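Long-range contacts in AF1502 (Archaeoglobus fulgidus, PDB 5A1Q), which is of unknown function but represents the STAC domain, a module associated with transmembrane solute transport and two-component signal transduction systems: residues K9-E13 with L67-G71; A29-L33 with E45-L50. The contacts are given in a common frame with arbitrary orientation. Numbering follows the deposited sequence.

Interaction 1: K9-E13 with L67-G71; sequences KLLDE and LEKEG
Residues 9-13 are alpha-helical and run through helix 7-18, while 67-71 carries the C-terminal part of helix 57-70, Gly-71 being the chain's last residue. Their backbones stay well apart, Glu-13 CA and Leu-67 CA being 8.7 Å from each other, so long side chains span the gap. Lys-9, with chi1 t and chi2 p, extends its chain past Leu-67 (CE to CD2 4.3 Å) and puts NZ 3.2 Å from Glu-70 OE1, a salt bridge whose hydrogen bond is weak. Leu-10 (t, p) meets Leu-67 (m, t) on the side facing the core, CD1 to CD1 4.2 Å. Glu-13 (m, m) lays CG 4.3 Å from Leu-67 CD2; its OE2 accepts a salt-bridging hydrogen bond from Lys-9 NZ, an i to i+4 pair at 3.1 Å, and lies 3.9 Å from Glu-70 OE2, with Lys-9 bridging the two carboxylates. This is a charged network beside a leucine contact, joining the first and last helices of the domain. Further in, Leu-10 reaches Leu-26 of helix 22-33 and Leu-47 of helix 43-51, and Leu-67 touches Tyr-43.

Interaction 2: A29-L33 with E45-L50; sequences AMESL and EILSVL
This is a helix-helix packing contact inside an all-alpha, four-helix domain: the C-terminal end of helix 22-33 packs across helix 43-51, the axes of segments 29-33 and 45-50 approaching to 9.7 Å with their N-to-C directions 111° apart. The backbones come nearest at Ala-29 and Ile-46, whose CA atoms are 6.3 Å apart, consistent with the small alanine side chain there. Glu-45 (chi1 t, chi2 t) sits at the margin and brings OE2 to 3.9 Å from Leu-33 CD2. Ile-46, in m,t, fits between several partners: CD1 lies 3.8 Å from CG of Met-30, a selenomethionine in this crystal, CG2 is 4.3 Å from Ala-29 CB, and CG1 is 4.1 Å from Leu-33 CD1. Leu-47 turns its CA-to-CB bond away, and its side chain packs on helices 7-18 and 57-70 instead. Ser-48, chi1 p, donates a hydrogen bond from OG to Glu-45 O, 2.6 Å, within its own helix. Val-49, chi1 t, points at the other helix and sets CG2 3.9 Å from Leu-33 CD1 (m,t) and CG1 4.1 Å from Ala-29 CB. Met-52 of the second subunit packs on Leu-33, Glu-45 and Val-49, so this crossing also borders the dimer interface. Leu-50, in m,t, completes the cluster from the next position, its CD2 resting 3.9 Å from Ala-29 CB.

Between them, the two contacts engage all four helices: interaction 1 pairs 7-18 with 57-70, interaction 2 pairs 22-33 with 43-51. Their centres are about 16 Å apart, on opposite sides of the chain's centre. Leu-47 joins them, its CD2 packing 4.0 Å from Leu-10 CD1 and its CD1 4.2 Å from Leu-67 CD1, so both share one hydrophobic core. The chemistry follows location. Interaction 1 is partly buried and joins the first and last helices by a salt bridge beside a leucine pair. Interaction 2 is buried, almost wholly apolar and more extensive, at 308 against 179 Å², and it alone is in reach of the second subunit.

Interaction 1: K9-E13 with L67-G71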
ATOM      1  N   LYS A   9      -0.107  -8.890 -17.051  1.00 26.74           N
ATOM      2  CA  LYS A   9      -1.518  -9.249 -16.964  1.00 31.51           C
ATOM      3  C   LYS A   9      -2.250  -8.329 -15.942  1.00 25.95           C
ATOM      4  O   LYS A   9      -3.337  -7.774 -16.248  1.00 27.53           O
ATOM      5  CB  LYS A   9      -1.686 -10.752 -16.645  1.00 29.76           C
ATOM      6  CG  LYS A   9      -3.087 -11.153 -16.261  1.00 42.31           C
ATOM      7  CD  LYS A   9      -3.974 -11.208 -17.474  1.00 38.29           C
ATOM      8  CE  LYS A   9      -5.185 -12.081 -17.200  1.00 56.93           C
ATOM      9  NZ  LYS A   9      -6.264 -11.839 -18.199  1.00 66.08           N
ATOM     10  N   LEU A  10      -1.661  -8.118 -14.754  1.00 22.22           N
ATOM     11  CA  LEU A  10      -2.289  -7.412 -13.724  1.00 21.63           C
ATOM     12  C   LEU A  10      -2.382  -5.914 -14.131  1.00 27.42           C
ATOM     13  O   LEU A  10      -3.432  -5.288 -13.970  1.00 22.59           O
ATOM     14  CB  LEU A  10      -1.540  -7.663 -12.410  1.00 20.78           C
ATOM     15  CG  LEU A  10      -2.152  -6.970 -11.240  1.00 24.82           C
ATOM     16  CD1 LEU A  10      -3.564  -7.523 -11.053  1.00 33.69           C
ATOM     17  CD2 LEU A  10      -1.339  -7.147  -9.981  1.00 25.85           C
ATOM     18  N   LEU A  11      -1.294  -5.343 -14.696  1.00 21.27           N
ATOM     19  CA  LEU A  11      -1.331  -3.969 -15.153  1.00 21.95           C
ATOM     20  C   LEU A  11      -2.369  -3.819 -16.271  1.00 22.10           C
ATOM     21  O   LEU A  11      -3.125  -2.834 -16.274  1.00 23.73           O
ATOM     22  CB  LEU A  11       0.038  -3.580 -15.675  1.00 21.50           C
ATOM     23  CG  LEU A  11       0.100  -2.169 -16.252  1.00 25.26           C
ATOM     24  CD1 LEU A  11      -0.323  -1.149 -15.231  1.00 30.24           C
ATOM     25  CD2 LEU A  11       1.539  -1.933 -16.759  1.00 36.10           C
ATOM     26  N   ASP A  12      -2.428  -4.752 -17.214  1.00 22.48           N
ATOM     27  CA  ASP A  12      -3.429  -4.671 -18.290  1.00 27.55           C
ATOM     28  C   ASP A  12      -4.881  -4.699 -17.742  1.00 30.19           C
ATOM     29  O   ASP A  12      -5.704  -3.851 -18.135  1.00 27.81           O
ATOM     30  CB  ASP A  12      -3.204  -5.746 -19.329  1.00 29.69           C
ATOM     31  CG  ASP A  12      -1.977  -5.462 -20.222  1.00 36.70           C
ATOM     32  OD1 ASP A  12      -1.433  -4.321 -20.154  1.00 41.06           O
ATOM     33  OD2 ASP A  12      -1.536  -6.392 -20.912  1.00 45.91           O
ATOM     34  N   GLU A  13      -5.164  -5.561 -16.774  1.00 27.26           N
ATOM     35  CA  GLU A  13      -6.509  -5.580 -16.174  1.00 27.56           C
ATOM     36  C   GLU A  13      -6.818  -4.250 -15.445  1.00 25.98           C
ATOM     37  O   GLU A  13      -7.938  -3.753 -15.547  1.00 24.52           O
ATOM     38  CB  GLU A  13      -6.706  -6.771 -15.208  1.00 28.83           C
ATOM     39  CG  GLU A  13      -6.695  -8.128 -15.881  1.00 33.35           C
ATOM     40  CD  GLU A  13      -8.021  -8.518 -16.516  1.00 51.57           C
ATOM     41  OE1 GLU A  13      -9.001  -7.752 -16.433  1.00 45.31           O
ATOM     42  OE2 GLU A  13      -8.076  -9.621 -17.095  1.00 56.75           O
ATOM     43  N   LEU A  67     -10.536 -11.743 -12.344  1.00 30.16           N
ATOM     44  CA  LEU A  67      -9.472 -12.752 -12.157  1.00 32.61           C
ATOM     45  C   LEU A  67     -10.018 -14.010 -11.552  1.00 44.39           C
ATOM     46  O   LEU A  67      -9.656 -15.088 -12.004  1.00 43.35           O
ATOM     47  CB  LEU A  67      -8.308 -12.192 -11.357  1.00 31.81           C
ATOM     48  CG  LEU A  67      -7.522 -11.072 -12.027  1.00 28.92           C
ATOM     49  CD1 LEU A  67      -6.418 -10.565 -11.114  1.00 34.18           C
ATOM     50  CD2 LEU A  67      -6.957 -11.542 -13.355  1.00 39.97           C
ATOM     51  N   GLU A  68     -10.927 -13.888 -10.573  1.00 40.46           N
ATOM     52  CA  GLU A  68     -11.603 -15.048  -9.988  1.00 44.97           C
ATOM     53  C   GLU A  68     -12.360 -15.868 -11.010  1.00 43.96           C
ATOM     54  O   GLU A  68     -12.357 -17.109 -10.980  1.00 49.32           O
ATOM     55  CB  GLU A  68     -12.572 -14.608  -8.876  1.00 52.21           C
ATOM     56  CG  GLU A  68     -11.899 -14.207  -7.570  1.00 72.58           C
ATOM     57  CD  GLU A  68     -11.480 -15.393  -6.700  1.00 84.66           C
ATOM     58  OE1 GLU A  68     -11.806 -16.553  -7.046  1.00 78.38           O
ATOM     59  OE2 GLU A  68     -10.817 -15.162  -5.658  1.00 63.54           O
ATOM     60  N   LYS A  69     -13.044 -15.191 -11.931  1.00 42.51           N
ATOM     61  CA  LYS A  69     -13.826 -15.863 -12.967  1.00 49.37           C
ATOM     62  C   LYS A  69     -12.970 -16.698 -13.920  1.00 47.14           C
ATOM     63  O   LYS A  69     -13.368 -17.829 -14.324  1.00 46.05           O
ATOM     64  CB  LYS A  69     -14.714 -14.843 -13.744  1.00 45.71           C
ATOM     65  CG  LYS A  69     -16.212 -14.996 -13.459  1.00 77.38           C
ATOM     66  CD  LYS A  69     -16.548 -14.975 -11.962  1.00 71.80           C
ATOM     67  CE  LYS A  69     -16.632 -13.555 -11.421  1.00 71.50           C
ATOM     68  NZ  LYS A  69     -16.239 -13.463  -9.986  1.00 55.55           N
ATOM     69  N   GLU A  70     -11.830 -16.139 -14.296  1.00 45.49           N
ATOM     70  CA  GLU A  70     -10.848 -16.816 -15.153  1.00 61.71           C
ATOM     71  C   GLU A  70     -10.121 -17.991 -14.457  1.00 56.75           C
ATOM     72  O   GLU A  70      -9.565 -18.863 -15.132  1.00 83.91           O
ATOM     73  CB  GLU A  70      -9.821 -15.799 -15.663  1.00 50.45           C
ATOM     74  CG  GLU A  70     -10.428 -14.751 -16.583  1.00 68.16           C
ATOM     75  CD  GLU A  70      -9.442 -13.699 -17.055  1.00 67.49           C
ATOM     76  OE1 GLU A  70      -8.362 -13.567 -16.443  1.00 61.64           O
ATOM     77  OE2 GLU A  70      -9.760 -12.991 -18.036  1.00 80.54           O
ATOM     78  N   GLY A  71     -10.141 -18.015 -13.123  1.00 43.96           N
ATOM     79  CA  GLY A  71      -9.434 -19.038 -12.333  1.00 60.86           C
ATOM     80  C   GLY A  71     -10.190 -20.353 -12.288  1.00 59.47           C
ATOM     81  O   GLY A  71      -9.611 -21.388 -11.892  1.00 46.85           O
ATOM     82  OXT GLY A  71     -11.395 -20.427 -12.648  1.00 54.43           O
TER

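Interaction 2: A29-L33 with E45-L50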
ATOM      1  N   ALA A  29       2.173   0.380  -4.841  1.00 15.61           N
ATOM      2  CA  ALA A  29       1.722  -0.660  -3.924  1.00 17.14           C
ATOM      3  C   ALA A  29       2.819  -1.756  -3.792  1.00 15.68           C
ATOM      4  O   ALA A  29       3.130  -2.230  -2.719  1.00 16.44           O
ATOM      5  CB  ALA A  29       0.419  -1.272  -4.435  1.00 18.73           C
HETATM    6  N   MSE A  30       3.298  -2.238  -4.960  1.00 15.63           N
HETATM    7  CA  MSE A  30       4.402  -3.255  -4.999  1.00 17.23           C
HETATM    8  C   MSE A  30       5.593  -2.793  -4.155  1.00 15.44           C
HETATM    9  O   MSE A  30       6.118  -3.560  -3.336  1.00 18.05           O
HETATM   10  CB  MSE A  30       4.870  -3.541  -6.487  1.00 20.43           C
HETATM   11  CG  MSE A  30       3.820  -4.314  -7.156  1.00 21.78           C
HETATM   12 SE   MSE A  30       4.330  -4.393  -9.046  1.00 28.29          SE
HETATM   13  CE  MSE A  30       5.963  -5.421  -8.685  1.00 22.77           C
ATOM     14  N   GLU A  31       6.015  -1.564  -4.359  1.00 16.54           N
ATOM     15  CA  GLU A  31       7.214  -1.012  -3.705  1.00 19.61           C
ATOM     16  C   GLU A  31       6.972  -0.896  -2.170  1.00 19.99           C
ATOM     17  O   GLU A  31       7.871  -1.241  -1.392  1.00 19.94           O
ATOM     18  CB  GLU A  31       7.605   0.306  -4.277  1.00 19.69           C
ATOM     19  CG  GLU A  31       8.067   0.285  -5.756  1.00 21.28           C
ATOM     20  CD  GLU A  31       8.005   1.630  -6.437  1.00 25.33           C
ATOM     21  OE1 GLU A  31       7.748   2.678  -5.795  1.00 29.59           O
ATOM     22  OE2 GLU A  31       8.187   1.634  -7.697  1.00 38.31           O
ATOM     23  N   SER A  32       5.763  -0.451  -1.792  1.00 16.74           N
ATOM     24  CA  SER A  32       5.434  -0.356  -0.336  1.00 18.14           C
ATOM     25  C   SER A  32       5.518  -1.714   0.328  1.00 17.81           C
ATOM     26  O   SER A  32       5.962  -1.829   1.459  1.00 18.31           O
ATOM     27  CB  SER A  32       4.015   0.185  -0.140  1.00 18.78           C
ATOM     28  OG  SER A  32       3.911   1.484  -0.682  1.00 21.05           O
ATOM     29  N   LEU A  33       5.068  -2.768  -0.367  1.00 17.52           N
ATOM     30  CA  LEU A  33       5.070  -4.110   0.151  1.00 17.15           C
ATOM     31  C   LEU A  33       6.415  -4.846   0.073  1.00 17.49           C
ATOM     32  O   LEU A  33       6.589  -5.856   0.778  1.00 21.84           O
ATOM     33  CB  LEU A  33       4.006  -4.937  -0.584  1.00 17.87           C
ATOM     34  CG  LEU A  33       2.566  -4.520  -0.368  1.00 17.05           C
ATOM     35  CD1 LEU A  33       1.647  -5.206  -1.361  1.00 23.15           C
ATOM     36  CD2 LEU A  33       2.065  -4.759   1.021  1.00 20.51           C
ATOM     37  N   GLU A  45      -2.575  -9.941  -2.496  1.00 21.56           N
ATOM     38  CA  GLU A  45      -2.084  -8.946  -1.496  1.00 25.28           C
ATOM     39  C   GLU A  45      -1.858  -7.584  -2.095  1.00 22.19           C
ATOM     40  O   GLU A  45      -2.221  -6.546  -1.507  1.00 23.40           O
ATOM     41  CB  GLU A  45      -0.854  -9.447  -0.820  1.00 23.76           C
ATOM     42  CG  GLU A  45      -0.486  -8.499   0.291  1.00 29.73           C
ATOM     43  CD  GLU A  45       0.343  -9.158   1.355  1.00 54.78           C
ATOM     44  OE1 GLU A  45      -0.043 -10.241   1.859  1.00 98.51           O
ATOM     45  OE2 GLU A  45       1.393  -8.573   1.673  1.00 50.78           O
ATOM     46  N   ILE A  46      -1.236  -7.530  -3.264  1.00 20.78           N
ATOM     47  CA  ILE A  46      -1.151  -6.282  -3.988  1.00 20.25           C
ATOM     48  C   ILE A  46      -2.499  -5.584  -4.252  1.00 21.20           C
ATOM     49  O   ILE A  46      -2.730  -4.389  -3.939  1.00 21.13           O
ATOM     50  CB  ILE A  46      -0.347  -6.440  -5.304  1.00 21.18           C
ATOM     51  CG1 ILE A  46       1.077  -6.994  -5.027  1.00 21.75           C
ATOM     52  CG2 ILE A  46      -0.451  -5.139  -6.146  1.00 20.89           C
ATOM     53  CD1 ILE A  46       1.761  -7.423  -6.321  1.00 22.00           C
ATOM     54  N   LEU A  47      -3.466  -6.334  -4.748  1.00 18.74           N
ATOM     55  CA  LEU A  47      -4.785  -5.807  -4.913  1.00 19.22           C
ATOM     56  C   LEU A  47      -5.454  -5.417  -3.604  1.00 22.03           C
ATOM     57  O   LEU A  47      -6.251  -4.442  -3.606  1.00 23.99           O
ATOM     58  CB  LEU A  47      -5.689  -6.820  -5.688  1.00 24.90           C
ATOM     59  CG  LEU A  47      -5.217  -7.040  -7.095  1.00 26.26           C
ATOM     60  CD1 LEU A  47      -6.029  -8.161  -7.720  1.00 30.59           C
ATOM     61  CD2 LEU A  47      -5.315  -5.777  -7.932  1.00 34.93           C
ATOM     62  N   SER A  48      -5.195  -6.131  -2.516  1.00 21.43           N
ATOM     63  CA  SER A  48      -5.778  -5.763  -1.237  1.00 22.93           C
ATOM     64  C   SER A  48      -5.358  -4.307  -0.841  1.00 24.06           C
ATOM     65  O   SER A  48      -6.164  -3.547  -0.274  1.00 23.14           O
ATOM     66  CB  SER A  48      -5.458  -6.773  -0.126  1.00 30.24           C
ATOM     67  OG  SER A  48      -4.085  -6.698   0.329  1.00 37.14           O
ATOM     68  N   VAL A  49      -4.118  -3.938  -1.062  1.00 21.07           N
ATOM     69  CA  VAL A  49      -3.673  -2.543  -0.826  1.00 20.63           C
ATOM     70  C   VAL A  49      -4.454  -1.539  -1.663  1.00 17.27           C
ATOM     71  O   VAL A  49      -5.002  -0.593  -1.162  1.00 20.65           O
ATOM     72  CB  VAL A  49      -2.141  -2.362  -1.008  1.00 18.72           C
ATOM     73  CG1 VAL A  49      -1.681  -0.921  -0.892  1.00 22.03           C
ATOM     74  CG2 VAL A  49      -1.440  -3.301  -0.040  1.00 22.39           C
ATOM     75  N   LEU A  50      -4.587  -1.794  -2.970  1.00 16.91           N
ATOM     76  CA  LEU A  50      -5.257  -0.903  -3.846  1.00 19.76           C
ATOM     77  C   LEU A  50      -6.755  -0.840  -3.558  1.00 18.75           C
ATOM     78  O   LEU A  50      -7.355   0.249  -3.749  1.00 20.71           O
ATOM     79  CB  LEU A  50      -5.009  -1.253  -5.303  1.00 22.22           C
ATOM     80  CG  LEU A  50      -3.534  -1.110  -5.748  1.00 20.22           C
ATOM     81  CD1 LEU A  50      -3.371  -1.574  -7.201  1.00 26.57           C
ATOM     82  CD2 LEU A  50      -3.035   0.273  -5.471  1.00 20.67           C
TER